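Local coordinates for DNA repair protein RAD7 (Saccharomyces cerevisiae, PDB 5ZB2) that promotes nucleotide excision repair of damage in nontranscribed DNA as a component of the global genome repair complex, and interacts with Elc1, at residues A[249-254]-A[277-282]; A[241-246]-A[271-276]; A[335-340]-A[361-366]; A[329-334]-A[353-358]; A[75-80]-A[101-106]. All blocks are in the same frame, centred on the assembly; numbering follows the deposited sequence.

Contact 1: A[249-254]-A[277-282]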
# COMPACT_ATOMS: atom_id res chain seq x y z
N LEU A 249 5.20 38.05 25.84
CA LEU A 249 6.28 37.95 26.81
C LEU A 249 6.96 39.30 27.03
O LEU A 249 7.07 40.11 26.11
CB LEU A 249 7.31 36.91 26.36
CG LEU A 249 6.78 35.49 26.18
CD1 LEU A 249 7.87 34.56 25.69
CD2 LEU A 249 6.18 34.96 27.48
N THR A 250 7.41 39.53 28.26
CA THR A 250 8.00 40.80 28.66
C THR A 250 9.31 40.56 29.40
O THR A 250 9.76 39.42 29.58
CB THR A 250 7.05 41.60 29.55
OG1 THR A 250 6.98 40.98 30.84
CG2 THR A 250 5.66 41.67 28.94
N ASP A 251 9.93 41.65 29.85
CA ASP A 251 11.17 41.54 30.61
C ASP A 251 11.01 40.64 31.83
O ASP A 251 11.99 40.06 32.31
CB ASP A 251 11.64 42.93 31.06
CG ASP A 251 12.27 43.73 29.93
OD1 ASP A 251 12.50 43.15 28.84
OD2 ASP A 251 12.56 44.93 30.14
N SER A 252 9.78 40.49 32.33
CA SER A 252 9.54 39.61 33.47
C SER A 252 10.06 38.21 33.19
O SER A 252 10.70 37.59 34.05
CB SER A 252 8.05 39.58 33.80
OG SER A 252 7.78 38.62 34.80
N MET A 253 9.78 37.69 32.00
CA MET A 253 10.32 36.39 31.61
C MET A 253 11.84 36.40 31.65
O MET A 253 12.47 35.40 32.02
CB MET A 253 9.82 36.00 30.22
CG MET A 253 10.23 34.61 29.77
SD MET A 253 11.84 34.52 28.96
CE MET A 253 11.46 35.26 27.37
N ILE A 254 12.45 37.53 31.29
CA ILE A 254 13.90 37.63 31.25
C ILE A 254 14.47 37.71 32.66
O ILE A 254 15.44 37.03 33.00
CB ILE A 254 14.34 38.84 30.41
CG1 ILE A 254 13.75 38.79 29.00
CG2 ILE A 254 15.87 38.94 30.37
CD1 ILE A 254 14.23 37.63 28.15
N ASP A 277 8.54 42.29 20.83
CA ASP A 277 8.67 43.75 20.83
C ASP A 277 8.55 44.37 22.21
O ASP A 277 8.65 45.60 22.32
CB ASP A 277 7.62 44.37 19.90
CG ASP A 277 6.22 44.31 20.48
OD1 ASP A 277 5.89 43.30 21.13
OD2 ASP A 277 5.46 45.28 20.29
N GLN A 278 8.33 43.58 23.27
CA GLN A 278 8.28 44.12 24.62
C GLN A 278 9.55 43.88 25.42
O GLN A 278 9.73 44.51 26.47
CB GLN A 278 7.08 43.54 25.38
CG GLN A 278 5.73 44.03 24.86
CD GLN A 278 4.58 43.69 25.78
OE1 GLN A 278 4.29 44.43 26.73
NE2 GLN A 278 3.91 42.58 25.51
N ILE A 279 10.44 43.00 24.95
CA ILE A 279 11.70 42.76 25.63
C ILE A 279 12.65 43.92 25.36
O ILE A 279 12.85 44.32 24.20
CB ILE A 279 12.30 41.42 25.17
CG1 ILE A 279 11.35 40.28 25.58
CG2 ILE A 279 13.70 41.22 25.75
CD1 ILE A 279 11.85 38.88 25.23
N THR A 280 13.26 44.44 26.42
CA THR A 280 14.09 45.63 26.33
C THR A 280 15.57 45.27 26.22
O THR A 280 16.00 44.16 26.55
CB THR A 280 13.89 46.54 27.55
OG1 THR A 280 14.42 45.90 28.71
CG2 THR A 280 12.41 46.83 27.76
N THR A 281 16.35 46.24 25.76
CA THR A 281 17.80 46.10 25.74
C THR A 281 18.35 45.86 27.14
O THR A 281 19.30 45.09 27.32
CB THR A 281 18.43 47.35 25.13
OG1 THR A 281 17.83 47.62 23.86
CG2 THR A 281 19.94 47.19 24.97
N ASP A 282 17.76 46.52 28.14
CA ASP A 282 18.27 46.44 29.50
C ASP A 282 18.19 45.02 30.05
O ASP A 282 19.16 44.51 30.62
CB ASP A 282 17.50 47.42 30.39
CG ASP A 282 17.64 48.86 29.93
OD1 ASP A 282 18.76 49.24 29.52
OD2 ASP A 282 16.64 49.60 29.98
O HOH W 1 7.24 40.80 23.40
O HOH W 2 8.97 44.35 29.02
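Gln-278 lies alongside Thr-250, the two side chains pointing the same way, with Thr-250 CG2 3.8 Å from Gln-278 OE1. Gln-278 CB rests 3.5 Å from Leu-249 O, while Gln-278 NE2 bonds to Ile-247 O, just before the first segment. Two waters tie its backbone across: one accepts from Gln-278 N and donates to Leu-249 O, the other accepts from Asp-251 N and donates to Gln-278 O. Ile-279 turns its side chain into the core, where Ile-279 CD1 touches Ile-254 CD1 at 4.0 Å, the two isoleucines crossing at about a right angle. Ile-279 CD1 also meets Met-253 CE at 4.2 Å. Thr-280 is held by both carboxylate oxygens of Asp-251. Thr-280 N donates to Asp-251 OD1 at 2.8 Å, nearly straight (167°) and onto the syn lone pair. Thr-280 OG1 donates to Asp-251 OD2 at 2.5 Å, also from the syn side but 21° out of the carboxylate plane. That hydroxyl also N-caps helix 281-290, and Ser-283 OG adds a further bond to Asp-251 OD1. An alanine in place of Asp-251 would probably leave Thr-280 N and OG1 without their acceptors and the two helix starts less firmly joined. The contact joins the starts of successive helices 251-261 and 281-290, which lie on the convex side of a leucine-rich-repeat solenoid.

Contact 2: A[241-246]-A[271-276]; sequences LVLNGC and LSLEES
Asn-244 reaches across to Ser-272 and Glu-274 in a leucine-rich-repeat solenoid, whose parallel strands 240-244 and 270-272 lie side by side on the concave face. Asn-244 CB starts 4.0 Å from Glu-274 CB. CG, anti to the carbonyl carbon (chi1 -56°), lies close to the same Glu-274 CB. Asn-244 OD1 then accepts twice: from Ser-272 OG at 2.6 Å, in the amide plane on a lone pair, and from Glu-274 N at 3.2 Å, tilted 31° from that plane. Asn-244 ND2 bonds to Glu-214 OE1 and to a water that makes a weak bond to Ser-272 OG. The amide stacks on the Glu-274 carboxylate, planes 17° apart; that carboxylate forms a salt bridge with Arg-302 and a hydrogen bond with Ser-300. Between the strands Leu-241 O takes Ser-272 N, and Leu-243 N gives to Ser-272 O at 2.8 Å. On the face of Leu-241 and Leu-271, opposite Val-242 and Ser-272, Leu-241 CD2 packs against Leu-271 CD1 at 4.0 Å. Beyond the strands Gly-245 N donates to Glu-274 O at 2.9 Å. A water lodged beside this bond donates to Leu-243 O and Glu-274 O, accepts from Cys-246 N, and sits 2.6 Å from Ser-276 OG.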
# COMPACT_ATOMS: atom_id res chain seq x y z
N LEU A 241 16.53 26.90 23.14
CA LEU A 241 15.33 27.64 23.51
C LEU A 241 14.89 28.49 22.33
O LEU A 241 15.63 29.38 21.89
CB LEU A 241 15.57 28.51 24.74
CG LEU A 241 14.36 29.32 25.22
CD1 LEU A 241 13.23 28.41 25.65
CD2 LEU A 241 14.76 30.26 26.35
N VAL A 242 13.68 28.24 21.83
CA VAL A 242 13.12 28.96 20.69
C VAL A 242 11.72 29.42 21.06
O VAL A 242 10.83 28.59 21.27
CB VAL A 242 13.10 28.08 19.42
CG1 VAL A 242 12.35 28.78 18.28
CG2 VAL A 242 14.52 27.74 18.97
N LEU A 243 11.53 30.73 21.13
CA LEU A 243 10.23 31.34 21.42
C LEU A 243 10.02 32.45 20.40
O LEU A 243 10.45 33.59 20.61
CB LEU A 243 10.16 31.87 22.84
CG LEU A 243 10.39 30.87 23.98
CD1 LEU A 243 10.55 31.59 25.31
CD2 LEU A 243 9.24 29.86 24.04
N ASN A 244 9.35 32.13 19.29
CA ASN A 244 9.13 33.08 18.20
C ASN A 244 7.65 33.45 18.13
O ASN A 244 6.78 32.58 18.24
CB ASN A 244 9.58 32.50 16.86
CG ASN A 244 11.04 32.07 16.88
OD1 ASN A 244 11.85 32.58 17.66
ND2 ASN A 244 11.38 31.13 16.00
N GLY A 245 7.38 34.74 17.95
CA GLY A 245 6.01 35.20 17.84
C GLY A 245 5.24 35.23 19.14
O GLY A 245 4.03 35.47 19.11
N CYS A 246 5.89 34.98 20.28
CA CYS A 246 5.22 35.02 21.58
C CYS A 246 5.24 36.45 22.11
O CYS A 246 5.92 36.78 23.09
CB CYS A 246 5.88 34.04 22.54
SG CYS A 246 5.90 32.31 22.00
N LEU A 271 19.48 29.81 20.57
CA LEU A 271 18.60 30.74 21.28
C LEU A 271 17.90 31.62 20.26
O LEU A 271 18.57 32.29 19.46
CB LEU A 271 19.38 31.59 22.28
CG LEU A 271 18.52 32.64 23.01
CD1 LEU A 271 17.53 31.95 23.95
CD2 LEU A 271 19.39 33.63 23.77
N SER A 272 16.57 31.65 20.30
CA SER A 272 15.79 32.47 19.38
C SER A 272 14.60 33.08 20.11
O SER A 272 13.82 32.36 20.73
CB SER A 272 15.31 31.65 18.18
OG SER A 272 14.44 32.41 17.36
N LEU A 273 14.45 34.40 19.99
CA LEU A 273 13.38 35.13 20.66
C LEU A 273 12.74 36.12 19.68
O LEU A 273 12.63 37.31 19.94
CB LEU A 273 13.90 35.86 21.89
CG LEU A 273 14.62 35.02 22.95
CD1 LEU A 273 15.18 35.93 24.03
CD2 LEU A 273 13.67 34.00 23.56
N GLU A 274 12.30 35.62 18.53
CA GLU A 274 11.88 36.50 17.45
C GLU A 274 10.52 37.14 17.72
O GLU A 274 9.64 36.52 18.32
CB GLU A 274 11.85 35.71 16.14
CG GLU A 274 13.19 35.08 15.78
CD GLU A 274 13.18 34.40 14.43
OE1 GLU A 274 12.11 34.35 13.79
OE2 GLU A 274 14.25 33.92 14.00
N GLU A 275 10.37 38.40 17.30
CA GLU A 275 9.12 39.15 17.33
C GLU A 275 8.67 39.53 18.74
O GLU A 275 7.48 39.79 18.96
CB GLU A 275 7.99 38.39 16.62
CG GLU A 275 8.12 38.38 15.10
CD GLU A 275 6.95 37.70 14.41
OE1 GLU A 275 5.92 37.47 15.07
OE2 GLU A 275 7.07 37.40 13.21
N SER A 276 9.58 39.60 19.71
CA SER A 276 9.24 39.99 21.08
C SER A 276 9.52 41.49 21.23
O SER A 276 10.58 41.91 21.70
CB SER A 276 10.02 39.16 22.09
OG SER A 276 9.64 37.80 22.03
O HOH W 3 8.70 35.59 20.95
O HOH W 4 14.21 30.28 14.76

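Contact 3: A[335-340]-A[361-366]; sequences LTKEAF and DSVIQM
Phe-340 offers one ring face to Val-363, whose CG1 methyl lies over it in a CH-pi contact, 4.1 Å from the ring centroid and 27° off the ring normal. The methyl is displaced toward the root of the ring: its nearest ring atom is Phe-340 CG at 3.7 Å, with CD2 next. The two side chains cross at about a right angle. Val-363 CG1 stands anti to the backbone N (chi1 -178°), and the other branch, CG2, is left to meet Lys-337 CG at 4.1 Å. Lys-337 itself is fully extended and slides past Val-363 in the opposite direction, bringing NZ to 3.6 Å from Ser-362 CB. Along the second helix, one turn after Val-363, Met-366 sends its chain out straight to the sulfur and then bends; chi3 of 59° places CE against the end of the first segment. That methyl lies 3.8 Å from Phe-340 C and 4.0 Å from Phe-340 CB, so it packs on the backbone side of the phenylalanine rather than on the ring. No hydrogen bond crosses between the segments, and the joint rests on these apolar contacts, with the lysine chain at the solvent-facing side. Phe-340 is also touched by Leu-353 and Cys-358 of the loop before the second helix. At its start the short helix is N-capped by Thr-336, whose OG1 accepts from Glu-338 N and also bonds to Asp-309. Side-by-side packing of successive helices in this way builds the convex outer layer of a leucine-rich-repeat solenoid.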
# COMPACT_ATOMS: atom_id res chain seq x y z
N LEU A 335 20.05 49.46 16.76
CA LEU A 335 21.49 49.26 16.75
C LEU A 335 22.19 50.43 16.08
O LEU A 335 21.64 51.11 15.22
CB LEU A 335 21.85 47.96 16.02
CG LEU A 335 21.34 46.66 16.66
CD1 LEU A 335 21.65 45.47 15.76
CD2 LEU A 335 21.94 46.46 18.05
N THR A 336 23.42 50.68 16.51
CA THR A 336 24.30 51.66 15.89
C THR A 336 25.58 50.96 15.44
O THR A 336 25.73 49.75 15.60
CB THR A 336 24.62 52.81 16.86
OG1 THR A 336 25.62 52.40 17.79
CG2 THR A 336 23.38 53.27 17.61
N LYS A 337 26.50 51.75 14.89
CA LYS A 337 27.75 51.17 14.39
C LYS A 337 28.56 50.55 15.52
O LYS A 337 29.33 49.61 15.28
CB LYS A 337 28.56 52.25 13.67
CG LYS A 337 29.79 51.72 12.96
CD LYS A 337 30.45 52.83 12.15
CE LYS A 337 31.60 52.30 11.30
NZ LYS A 337 32.24 53.39 10.51
N GLU A 338 28.40 51.03 16.75
CA GLU A 338 29.20 50.53 17.86
C GLU A 338 28.94 49.05 18.11
O GLU A 338 29.86 48.32 18.51
CB GLU A 338 28.92 51.34 19.12
CG GLU A 338 29.82 51.00 20.30
CD GLU A 338 31.28 51.33 20.04
OE1 GLU A 338 31.56 52.04 19.05
OE2 GLU A 338 32.14 50.87 20.82
N ALA A 339 27.71 48.59 17.91
CA ALA A 339 27.41 47.17 18.10
C ALA A 339 28.28 46.30 17.21
O ALA A 339 28.81 45.27 17.66
CB ALA A 339 25.93 46.90 17.82
N PHE A 340 28.46 46.70 15.95
CA PHE A 340 29.23 45.88 15.02
C PHE A 340 30.73 46.01 15.23
O PHE A 340 31.48 45.15 14.74
CB PHE A 340 28.86 46.26 13.58
CG PHE A 340 27.41 46.09 13.27
CD1 PHE A 340 26.89 44.84 13.00
CD2 PHE A 340 26.55 47.18 13.26
CE1 PHE A 340 25.54 44.68 12.72
CE2 PHE A 340 25.21 47.02 12.97
CZ PHE A 340 24.70 45.77 12.71
N ASP A 361 28.14 50.99 4.04
CA ASP A 361 29.32 50.37 3.43
C ASP A 361 30.45 50.22 4.44
O ASP A 361 31.15 49.20 4.45
CB ASP A 361 29.78 51.19 2.23
CG ASP A 361 28.75 51.23 1.12
OD1 ASP A 361 27.98 50.26 0.98
OD2 ASP A 361 28.72 52.24 0.38
N SER A 362 30.63 51.22 5.31
CA SER A 362 31.69 51.15 6.31
C SER A 362 31.50 49.96 7.25
O SER A 362 32.48 49.35 7.69
CB SER A 362 31.74 52.45 7.11
OG SER A 362 32.01 53.55 6.27
N VAL A 363 30.25 49.62 7.57
CA VAL A 363 29.99 48.48 8.44
C VAL A 363 30.29 47.17 7.72
O VAL A 363 30.99 46.30 8.25
CB VAL A 363 28.54 48.52 8.96
CG1 VAL A 363 28.28 47.36 9.91
CG2 VAL A 363 28.25 49.85 9.65
N ILE A 364 29.78 47.02 6.50
CA ILE A 364 30.07 45.83 5.71
C ILE A 364 31.58 45.67 5.54
O ILE A 364 32.12 44.56 5.67
CB ILE A 364 29.36 45.91 4.34
CG1 ILE A 364 27.84 45.97 4.53
CG2 ILE A 364 29.75 44.73 3.45
CD1 ILE A 364 27.24 44.78 5.28
N GLN A 365 32.27 46.77 5.25
CA GLN A 365 33.73 46.73 5.14
C GLN A 365 34.35 46.20 6.42
O GLN A 365 35.15 45.26 6.39
CB GLN A 365 34.25 48.13 4.81
CG GLN A 365 35.77 48.29 4.86
CD GLN A 365 36.49 47.56 3.75
OE1 GLN A 365 35.96 46.60 3.19
NE2 GLN A 365 37.69 48.01 3.42
N MET A 366 34.00 46.80 7.55
CA MET A 366 34.58 46.39 8.83
C MET A 366 34.26 44.94 9.14
O MET A 366 35.13 44.19 9.59
CB MET A 366 34.07 47.31 9.94
CG MET A 366 34.51 46.91 11.34
SD MET A 366 33.97 48.09 12.59
CE MET A 366 32.19 48.07 12.36

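Contact 4: A[329-334]-A[353-358]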
# COMPACT_ATOMS: atom_id res chain seq x y z
N LEU A 329 20.07 39.61 13.26
CA LEU A 329 19.72 40.89 13.87
C LEU A 329 18.64 41.63 13.07
O LEU A 329 18.49 42.85 13.21
CB LEU A 329 20.97 41.77 13.99
CG LEU A 329 22.16 41.14 14.71
CD1 LEU A 329 23.38 42.03 14.58
CD2 LEU A 329 21.86 40.87 16.19
N ASN A 330 17.88 40.90 12.26
CA ASN A 330 16.95 41.50 11.32
C ASN A 330 15.96 42.42 12.03
O ASN A 330 15.32 42.03 13.01
CB ASN A 330 16.20 40.40 10.57
CG ASN A 330 15.30 40.94 9.48
OD1 ASN A 330 14.30 41.60 9.75
ND2 ASN A 330 15.64 40.63 8.24
N SER A 331 15.85 43.65 11.52
CA SER A 331 14.90 44.67 11.95
C SER A 331 15.27 45.32 13.28
O SER A 331 14.43 46.01 13.87
CB SER A 331 13.47 44.12 12.07
OG SER A 331 13.04 43.55 10.85
N LEU A 332 16.50 45.13 13.78
CA LEU A 332 16.93 45.82 14.99
C LEU A 332 17.32 47.25 14.61
O LEU A 332 18.49 47.58 14.39
CB LEU A 332 18.07 45.08 15.68
CG LEU A 332 17.77 43.68 16.22
CD1 LEU A 332 18.68 43.38 17.41
CD2 LEU A 332 16.31 43.51 16.61
N LYS A 333 16.30 48.11 14.55
CA LYS A 333 16.48 49.49 14.13
C LYS A 333 17.27 50.31 15.14
O LYS A 333 17.80 51.37 14.78
CB LYS A 333 15.12 50.14 13.90
CG LYS A 333 14.99 50.86 12.57
CD LYS A 333 14.84 49.89 11.41
CE LYS A 333 14.50 50.61 10.11
NZ LYS A 333 14.30 49.67 8.98
N GLU A 334 17.35 49.87 16.40
CA GLU A 334 18.02 50.65 17.43
C GLU A 334 19.53 50.46 17.45
O GLU A 334 20.22 51.25 18.09
CB GLU A 334 17.46 50.29 18.81
CG GLU A 334 16.00 50.66 18.99
CD GLU A 334 15.75 52.15 18.83
OE1 GLU A 334 16.58 52.94 19.32
OE2 GLU A 334 14.73 52.51 18.21
N LEU A 353 21.29 41.01 8.50
CA LEU A 353 21.17 42.41 8.88
C LEU A 353 20.04 43.11 8.14
O LEU A 353 20.06 44.34 8.00
CB LEU A 353 22.49 43.15 8.65
CG LEU A 353 23.70 42.60 9.39
CD1 LEU A 353 24.94 43.39 9.02
CD2 LEU A 353 23.49 42.62 10.90
N GLY A 354 19.05 42.36 7.67
CA GLY A 354 17.94 42.93 6.95
C GLY A 354 17.18 43.96 7.76
O GLY A 354 16.79 43.70 8.91
N PHE A 355 16.97 45.14 7.17
CA PHE A 355 16.24 46.23 7.81
C PHE A 355 16.97 46.76 9.04
O PHE A 355 16.35 47.32 9.95
CB PHE A 355 14.82 45.80 8.19
CG PHE A 355 13.95 45.47 7.01
CD1 PHE A 355 13.33 46.47 6.29
CD2 PHE A 355 13.77 44.15 6.62
CE1 PHE A 355 12.53 46.17 5.20
CE2 PHE A 355 12.97 43.84 5.53
CZ PHE A 355 12.35 44.86 4.82
N VAL A 356 18.30 46.62 9.08
CA VAL A 356 19.11 47.21 10.14
C VAL A 356 19.53 48.59 9.65
O VAL A 356 20.48 48.73 8.87
CB VAL A 356 20.30 46.33 10.51
CG1 VAL A 356 21.11 46.98 11.63
CG2 VAL A 356 19.83 44.96 10.94
N ARG A 357 18.83 49.61 10.14
CA ARG A 357 18.98 50.98 9.64
C ARG A 357 20.45 51.40 9.54
O ARG A 357 20.89 51.92 8.51
CB ARG A 357 18.20 51.92 10.56
CG ARG A 357 18.42 53.41 10.34
CD ARG A 357 17.76 54.21 11.45
NE ARG A 357 18.23 53.78 12.77
CZ ARG A 357 19.39 54.13 13.31
NH1 ARG A 357 20.22 54.93 12.65
NH2 ARG A 357 19.72 53.67 14.50
N CYS A 358 21.21 51.20 10.62
CA CYS A 358 22.54 51.81 10.71
C CYS A 358 23.56 51.20 9.75
O CYS A 358 24.62 51.80 9.55
CB CYS A 358 23.06 51.70 12.14
SG CYS A 358 23.53 50.03 12.62
O HOH W 5 19.92 50.15 13.18
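Lys-333 O is gripped by two nitrogens of Arg-357, which comes side-on. NH2 of Arg-357 donates to Lys-333 O at 3.0 Å, and NE of Arg-357 adds a 3.2 Å bond to the same oxygen. A bend in the arginine chain (chi3 55°) carries NE there, and the oxygen lies somewhat out of the guanidinium plane. In return Lys-333 NZ donates to Phe-355 O at 3.3 Å, from above the carbonyl plane, after the lysine chain has run over Arg-357 CB. Further back, Ser-331 N donates to Gly-354 O at 2.8 Å. Asn-330 CG, anti to the backbone N (chi1 -175°), comes to 3.2 Å from Gly-354 O, without a hydrogen bond from the amide. OD1 of Asn-330 takes the Ser-331 hydroxyl at 2.6 Å, and its ND2 bonds to Asp-352 OD1. At Gly-354 a CB would fall 2.5 Å from Asn-330 ND2, a clash with that side chain as placed. An alanine in place of Asn-330 would probably leave Ser-331 OG without this acceptor and free to turn, and deprive Asp-352 OD1 of one donor. On the core side Leu-329 CD1 packs on Leu-353 CD2 at 3.7 Å, while Val-356 CG2 presses on Leu-329 O. Each segment opens with a type II turn, from Leu-329 to Leu-332 and from Leu-353 to Val-356. Equivalent turns stacked in this way are the strand-to-helix connections of adjacent leucine-rich repeats.

Contact 5: A[75-80]-A[101-106]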
# COMPACT_ATOMS: atom_id res chain seq x y z
N ASP A 75 21.43 1.01 6.69
CA ASP A 75 21.61 1.01 8.14
C ASP A 75 21.58 2.42 8.73
O ASP A 75 22.09 2.63 9.83
CB ASP A 75 22.92 0.30 8.51
CG ASP A 75 24.14 0.95 7.89
OD1 ASP A 75 24.03 1.47 6.77
OD2 ASP A 75 25.21 0.92 8.53
N LEU A 76 21.00 3.37 8.01
CA LEU A 76 20.93 4.74 8.49
C LEU A 76 20.03 4.83 9.72
O LEU A 76 19.02 4.12 9.82
CB LEU A 76 20.40 5.66 7.38
CG LEU A 76 20.39 7.16 7.63
CD1 LEU A 76 21.79 7.70 7.87
CD2 LEU A 76 19.74 7.88 6.46
N LYS A 77 20.40 5.70 10.66
CA LYS A 77 19.66 5.86 11.91
C LYS A 77 18.90 7.17 11.99
O LYS A 77 17.80 7.20 12.55
CB LYS A 77 20.63 5.76 13.09
CG LYS A 77 21.24 4.38 13.27
CD LYS A 77 22.61 4.45 13.94
CE LYS A 77 22.53 4.96 15.37
NZ LYS A 77 21.82 4.00 16.26
N ARG A 78 19.44 8.25 11.44
CA ARG A 78 18.81 9.56 11.47
C ARG A 78 18.57 10.02 10.04
O ARG A 78 19.52 10.21 9.27
CB ARG A 78 19.68 10.57 12.22
CG ARG A 78 20.01 10.15 13.65
CD ARG A 78 20.93 11.16 14.33
NE ARG A 78 22.21 11.29 13.63
CZ ARG A 78 23.16 12.16 13.97
NH1 ARG A 78 22.98 12.98 15.00
NH2 ARG A 78 24.29 12.21 13.28
N LEU A 79 17.30 10.19 9.68
CA LEU A 79 16.91 10.59 8.33
C LEU A 79 16.06 11.85 8.40
O LEU A 79 15.14 11.95 9.23
CB LEU A 79 16.13 9.47 7.63
CG LEU A 79 15.60 9.80 6.23
CD1 LEU A 79 16.74 10.09 5.26
CD2 LEU A 79 14.73 8.67 5.71
N THR A 80 16.36 12.81 7.53
CA THR A 80 15.61 14.05 7.40
C THR A 80 15.17 14.22 5.95
O THR A 80 16.00 14.12 5.04
CB THR A 80 16.44 15.26 7.84
OG1 THR A 80 16.76 15.15 9.23
CG2 THR A 80 15.70 16.58 7.60
N HIS A 101 16.21 0.36 11.17
CA HIS A 101 17.24 0.87 12.07
C HIS A 101 17.05 2.33 12.45
O HIS A 101 17.91 2.90 13.12
CB HIS A 101 18.62 0.68 11.43
CG HIS A 101 18.93 -0.73 11.04
ND1 HIS A 101 19.47 -1.64 11.92
CD2 HIS A 101 18.75 -1.39 9.87
CE1 HIS A 101 19.62 -2.80 11.31
NE2 HIS A 101 19.19 -2.68 10.07
N LEU A 102 15.93 2.95 12.05
CA LEU A 102 15.75 4.37 12.29
C LEU A 102 15.46 4.65 13.76
O LEU A 102 14.67 3.95 14.41
CB LEU A 102 14.61 4.91 11.43
CG LEU A 102 14.89 5.10 9.93
CD1 LEU A 102 13.62 5.48 9.20
CD2 LEU A 102 15.97 6.14 9.70
N THR A 103 16.10 5.68 14.28
CA THR A 103 15.82 6.21 15.61
C THR A 103 15.31 7.64 15.59
O THR A 103 14.59 8.04 16.50
CB THR A 103 17.09 6.16 16.49
OG1 THR A 103 18.09 7.01 15.93
CG2 THR A 103 17.62 4.74 16.57
N GLU A 104 15.66 8.41 14.57
CA GLU A 104 15.23 9.79 14.43
C GLU A 104 14.74 10.00 13.01
O GLU A 104 15.45 9.65 12.05
CB GLU A 104 16.36 10.77 14.75
CG GLU A 104 17.05 10.48 16.08
CD GLU A 104 18.04 11.56 16.47
OE1 GLU A 104 18.27 12.49 15.67
OE2 GLU A 104 18.59 11.47 17.59
N LEU A 105 13.55 10.57 12.87
CA LEU A 105 12.94 10.78 11.56
C LEU A 105 12.28 12.15 11.53
O LEU A 105 11.52 12.49 12.44
CB LEU A 105 11.91 9.69 11.24
CG LEU A 105 11.24 9.78 9.86
CD1 LEU A 105 12.25 9.59 8.74
CD2 LEU A 105 10.14 8.75 9.77
N SER A 106 12.59 12.93 10.50
CA SER A 106 11.99 14.24 10.30
C SER A 106 11.32 14.26 8.94
O SER A 106 11.99 14.08 7.91
CB SER A 106 13.04 15.34 10.40
OG SER A 106 12.46 16.61 10.14
O HOH W 6 17.52 1.85 8.55
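Lys-77, Leu-79 and His-101 bury the most surface here. Lys-77 works chiefly through its backbone: its O accepts from Thr-103 N at 2.9 Å, in the carbonyl plane on a lone pair, and from Glu-104 N at 3.2 Å, tilted 19° from that plane. One carbonyl thus serves two consecutive N-H groups just where the strands begin. The root of its side chain passes over the second segment, with Lys-77 CG 3.6 Å from His-101 O. Leu-79 follows in regular parallel pairing: Leu-79 N donates to Glu-104 O and Leu-79 O accepts from Ser-106 N. Its CG, anti to the backbone N (chi1 177°), lies beside Leu-105, and the two leucines point the same way with Leu-79 CD2 4.0 Å from Leu-105 CD1. Leu-79 CB also meets Leu-102 CD2 at 3.9 Å. Strands 78-81 and 104-108 are the first two of the leucine-rich-repeat array, and Asn-51 of helix 50-59 bonds to Arg-78 O and Thr-80 N of the first strand. On the opposite face Arg-78 CD lies 3.3 Å from Glu-104 OE1, though NE stays beyond salt-bridge range. At the start of the second segment His-101 reaches back to the first, its CD2 4.1 Å from Asp-75 CA. A water near the edge of the imidazole, in its plane, accepts from His-101 N and donates to Leu-76 O.

Strand 240-244, helix 251-261 and strand 270-272 follow one another, so contacts 1 and 2 alternate along the chain; their centres are 11 Å apart and they touch through Leu-249 CD1 and Leu-243 CD1 at 4.0 Å. Contacts 3 and 4 also alternate along the chain, joining helices and the loops before them, and their centres are likewise 11 Å apart. Contact 1 lies about 18 Å from contact 4, centre to centre. Contact 5 sits across the arc, its centre about 39 Å from those of contacts 1 and 4 and 43 Å from contact 3. The long polyethylene glycol bound to the chain is about 13 Å from the Leu-79 side chain.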